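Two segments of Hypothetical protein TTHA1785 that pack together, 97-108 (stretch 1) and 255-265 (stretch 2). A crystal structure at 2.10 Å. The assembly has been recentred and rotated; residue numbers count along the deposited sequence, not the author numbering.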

# COMPACT_ATOMS: atom_id res chain seq x y z
N VAL A 97 16.44 -4.72 13.61
CA VAL A 97 17.00 -4.08 12.43
C VAL A 97 15.94 -3.54 11.50
O VAL A 97 14.75 -3.84 11.65
CB VAL A 97 17.87 -5.08 11.63
CG1 VAL A 97 19.10 -5.48 12.44
CG2 VAL A 97 17.05 -6.32 11.25
N VAL A 98 16.36 -2.71 10.55
CA VAL A 98 15.46 -2.16 9.54
C VAL A 98 16.10 -2.54 8.20
O VAL A 98 17.31 -2.36 8.02
CB VAL A 98 15.29 -0.61 9.63
CG1 VAL A 98 16.65 0.10 9.60
CG2 VAL A 98 14.44 -0.12 8.43
N SER A 99 15.29 -3.06 7.28
CA SER A 99 15.81 -3.47 5.98
C SER A 99 15.08 -2.89 4.78
O SER A 99 13.88 -3.12 4.61
CB SER A 99 15.78 -4.99 5.86
OG SER A 99 16.11 -5.35 4.54
N PRO A 100 15.79 -2.14 3.93
CA PRO A 100 15.16 -1.54 2.75
C PRO A 100 14.46 -2.60 1.90
O PRO A 100 13.41 -2.36 1.30
CB PRO A 100 16.34 -0.91 2.00
CG PRO A 100 17.28 -0.55 3.11
CD PRO A 100 17.21 -1.76 4.01
N GLY A 101 15.04 -3.80 1.87
CA GLY A 101 14.44 -4.87 1.10
C GLY A 101 13.13 -5.33 1.71
O GLY A 101 12.33 -5.99 1.05
N GLY A 102 12.93 -4.98 2.98
CA GLY A 102 11.71 -5.36 3.68
C GLY A 102 10.57 -4.41 3.40
O GLY A 102 9.44 -4.65 3.78
N VAL A 103 10.89 -3.30 2.74
CA VAL A 103 9.89 -2.30 2.40
C VAL A 103 9.63 -2.38 0.89
O VAL A 103 8.50 -2.26 0.44
CB VAL A 103 10.39 -0.88 2.76
CG1 VAL A 103 9.42 0.18 2.23
CG2 VAL A 103 10.54 -0.73 4.27
N GLY A 104 10.69 -2.59 0.12
CA GLY A 104 10.54 -2.65 -1.32
C GLY A 104 11.02 -1.35 -1.93
O GLY A 104 11.07 -0.31 -1.25
N PHE A 105 11.38 -1.38 -3.20
CA PHE A 105 11.88 -0.18 -3.83
C PHE A 105 10.88 0.96 -3.95
O PHE A 105 11.23 2.10 -3.67
CB PHE A 105 12.55 -0.51 -5.17
CG PHE A 105 13.98 -0.99 -4.99
CD1 PHE A 105 14.25 -2.25 -4.47
CD2 PHE A 105 15.05 -0.11 -5.19
CE1 PHE A 105 15.57 -2.63 -4.14
CE2 PHE A 105 16.36 -0.47 -4.86
CZ PHE A 105 16.62 -1.73 -4.34
N ASP A 106 9.64 0.67 -4.33
CA ASP A 106 8.69 1.77 -4.42
C ASP A 106 8.05 2.05 -3.06
O ASP A 106 6.98 1.56 -2.74
CB ASP A 106 7.62 1.48 -5.47
CG ASP A 106 6.79 2.73 -5.79
OD1 ASP A 106 5.99 2.69 -6.75
OD2 ASP A 106 6.93 3.74 -5.07
N ILE A 107 8.75 2.84 -2.25
CA ILE A 107 8.31 3.21 -0.92
C ILE A 107 6.97 3.90 -0.97
O ILE A 107 6.76 4.87 -1.69
CB ILE A 107 9.34 4.11 -0.23
CG1 ILE A 107 10.66 3.33 -0.09
CG2 ILE A 107 8.83 4.55 1.17
CD1 ILE A 107 11.85 4.15 0.41
N ASN A 108 6.06 3.36 -0.16
CA ASN A 108 4.68 3.83 -0.06
C ASN A 108 3.95 3.81 -1.38
O ASN A 108 3.13 4.69 -1.64
CB ASN A 108 4.56 5.21 0.56
CG ASN A 108 3.10 5.57 0.91
OD1 ASN A 108 2.18 4.74 0.77
ND2 ASN A 108 2.87 6.81 1.37
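Stretch 2, residues 255-265: QVCQDYVERFL

Stretch 2 is helical from Gln 255 to Leu 265, and the helix begins earlier in the chain. Stretch 1 is irregular. It leaves a short strand at Val 97 and Val 98, turns through Pro 100 to Gly 102, and continues as loop and turn to Asn 108. No single crossing angle describes a helix against such a path. The order of contacts gives the direction instead. The first residues of stretch 2 lie by Ile 107 and Phe 105, its middle by Pro 100, and its last turn by Val 98, so the two chains run in opposite senses across the contact. The backbones come nearest at Phe 105 and Cys 257, whose CA atoms are 5.4 Å apart.

The helix presents mainly Cys 257 and Phe 264 to the loop, with lesser parts from Val 261, Gln 258 and Val 256, and least from Tyr 260. The spacing of three to four residues from Cys 257 to Val 261 to Phe 264 keeps these side chains on one side of the helix.

Cys 257 is the central bump. Its CA-to-CB bond points toward stretch 1, and chi1 is t. The sulfur sits over one face of the Phe 105 ring, with SG of Cys 257 3.1 Å from the ring centroid and only 3° off the ring normal. CB of Cys 257 also lies over this face, 3.8 Å from the centroid of the Phe 105 ring, in a CH-pi contact. The hollow for the sulfur has other walls: SG of Cys 257 is 4.0 Å from CB of Pro 100 and 4.0 Å from O of Gly 104.

The CA-to-CB bond of Phe 105 points sideways, but the end of its side chain comes nearer to the helix. CE2 of Phe 105 is 3.6 Å from the backbone N of Gln 258, and CZ of Phe 105 is 4.2 Å from CG2 of Val 261.

Pro 100 is the bump on the other side. Its CA-to-CB bond points toward the helix, and the residue fits among Cys 257, Tyr 260, Val 261 and Phe 264. CB of Pro 100 is 3.7 Å from CG2 of Val 261. CG of Pro 100 is 4.2 Å from CB of Tyr 260, and CD of Pro 100 is 3.6 Å from CD2 of Phe 264. The turn carrying Pro 100 is held by backbone hydrogen bonds from the N atoms of Val 103 and Gly 104 to O of Pro 100.

The two ends close the patch. The CA-to-CB bond of Phe 264 points toward stretch 1, and the side chain meets Val 98. O of Val 98 lies at the ring edge, 3.4 Å from CE2 of Phe 264, while CG1 of Val 98 is 4.1 Å from the same carbon. At the other end, CD1 of Ile 107 reaches CG1 of Val 256 at 4.0 Å.

No hydrogen bond crosses between the stretches. The contact buries 479 Å², both sides summed, and rests on shape: close apolar packing, with a sulfur set over an aromatic face.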

# COMPACT_ATOMS: atom_id res chain seq x y z
N GLN A 255 15.07 5.50 -5.57
CA GLN A 255 16.45 5.93 -5.35
C GLN A 255 16.84 5.80 -3.88
O GLN A 255 17.92 5.31 -3.58
CB GLN A 255 16.64 7.38 -5.81
CG GLN A 255 18.11 7.82 -5.91
CD GLN A 255 18.91 6.92 -6.83
OE1 GLN A 255 18.56 6.74 -7.99
NE2 GLN A 255 19.98 6.33 -6.31
N VAL A 256 15.97 6.23 -2.98
CA VAL A 256 16.24 6.13 -1.55
C VAL A 256 16.51 4.67 -1.14
O VAL A 256 17.36 4.40 -0.29
CB VAL A 256 15.05 6.68 -0.71
CG1 VAL A 256 15.22 6.28 0.77
CG2 VAL A 256 15.00 8.18 -0.83
N CYS A 257 15.79 3.74 -1.75
CA CYS A 257 15.99 2.34 -1.42
C CYS A 257 17.39 1.92 -1.88
O CYS A 257 18.13 1.27 -1.15
CB CYS A 257 14.93 1.46 -2.09
SG CYS A 257 15.05 -0.33 -1.71
N GLN A 258 17.73 2.32 -3.10
CA GLN A 258 19.03 2.00 -3.70
C GLN A 258 20.18 2.60 -2.90
O GLN A 258 21.15 1.92 -2.60
CB GLN A 258 19.09 2.51 -5.14
CG GLN A 258 20.44 2.32 -5.80
CD GLN A 258 20.74 0.87 -6.14
OE1 GLN A 258 20.08 0.29 -7.01
NE2 GLN A 258 21.72 0.28 -5.46
N ASP A 259 20.05 3.88 -2.56
CA ASP A 259 21.07 4.59 -1.79
C ASP A 259 21.38 3.88 -0.48
O ASP A 259 22.55 3.73 -0.12
CB ASP A 259 20.60 6.01 -1.46
CG ASP A 259 20.49 6.91 -2.69
OD1 ASP A 259 19.86 7.98 -2.57
OD2 ASP A 259 21.02 6.55 -3.76
N TYR A 260 20.35 3.44 0.23
CA TYR A 260 20.56 2.79 1.51
C TYR A 260 20.91 1.32 1.50
O TYR A 260 21.59 0.86 2.41
CB TYR A 260 19.38 3.07 2.45
CG TYR A 260 19.43 4.49 2.99
CD1 TYR A 260 18.77 5.53 2.33
CD2 TYR A 260 20.22 4.80 4.10
CE1 TYR A 260 18.90 6.85 2.77
CE2 TYR A 260 20.36 6.11 4.55
CZ TYR A 260 19.70 7.12 3.88
OH TYR A 260 19.84 8.41 4.31
N VAL A 261 20.45 0.58 0.50
CA VAL A 261 20.81 -0.83 0.44
C VAL A 261 22.34 -0.88 0.36
O VAL A 261 22.99 -1.57 1.16
CB VAL A 261 20.25 -1.55 -0.81
CG1 VAL A 261 20.94 -2.89 -0.99
CG2 VAL A 261 18.75 -1.76 -0.67
N GLU A 262 22.91 -0.14 -0.59
CA GLU A 262 24.36 -0.14 -0.75
C GLU A 262 25.07 0.46 0.44
O GLU A 262 26.15 0.00 0.82
CB GLU A 262 24.78 0.55 -2.06
CG GLU A 262 24.02 1.80 -2.44
CD GLU A 262 24.37 2.28 -3.85
OE1 GLU A 262 24.07 1.55 -4.83
OE2 GLU A 262 24.96 3.38 -3.98
N ARG A 263 24.48 1.47 1.07
CA ARG A 263 25.10 2.06 2.24
C ARG A 263 25.07 1.02 3.37
O ARG A 263 26.02 0.91 4.14
CB ARG A 263 24.38 3.34 2.66
CG ARG A 263 25.01 4.00 3.88
CD ARG A 263 24.40 5.35 4.24
NE ARG A 263 25.01 5.86 5.47
CZ ARG A 263 24.53 6.84 6.22
NH1 ARG A 263 25.18 7.20 7.32
NH2 ARG A 263 23.41 7.47 5.88
N PHE A 264 23.98 0.25 3.46
CA PHE A 264 23.83 -0.79 4.49
C PHE A 264 24.75 -1.98 4.25
O PHE A 264 25.14 -2.68 5.19
CB PHE A 264 22.39 -1.31 4.55
CG PHE A 264 21.44 -0.45 5.34
CD1 PHE A 264 21.73 0.89 5.59
CD2 PHE A 264 20.23 -0.97 5.79
CE1 PHE A 264 20.82 1.71 6.28
CE2 PHE A 264 19.31 -0.16 6.47
CZ PHE A 264 19.60 1.18 6.72
N LEU A 265 25.08 -2.24 3.00
CA LEU A 265 25.95 -3.35 2.68
C LEU A 265 27.38 -3.01 3.10
O LEU A 265 28.07 -3.83 3.69
CB LEU A 265 25.90 -3.64 1.17
CG LEU A 265 24.61 -4.29 0.65
CD1 LEU A 265 24.54 -4.16 -0.87
CD2 LEU A 265 24.56 -5.75 1.09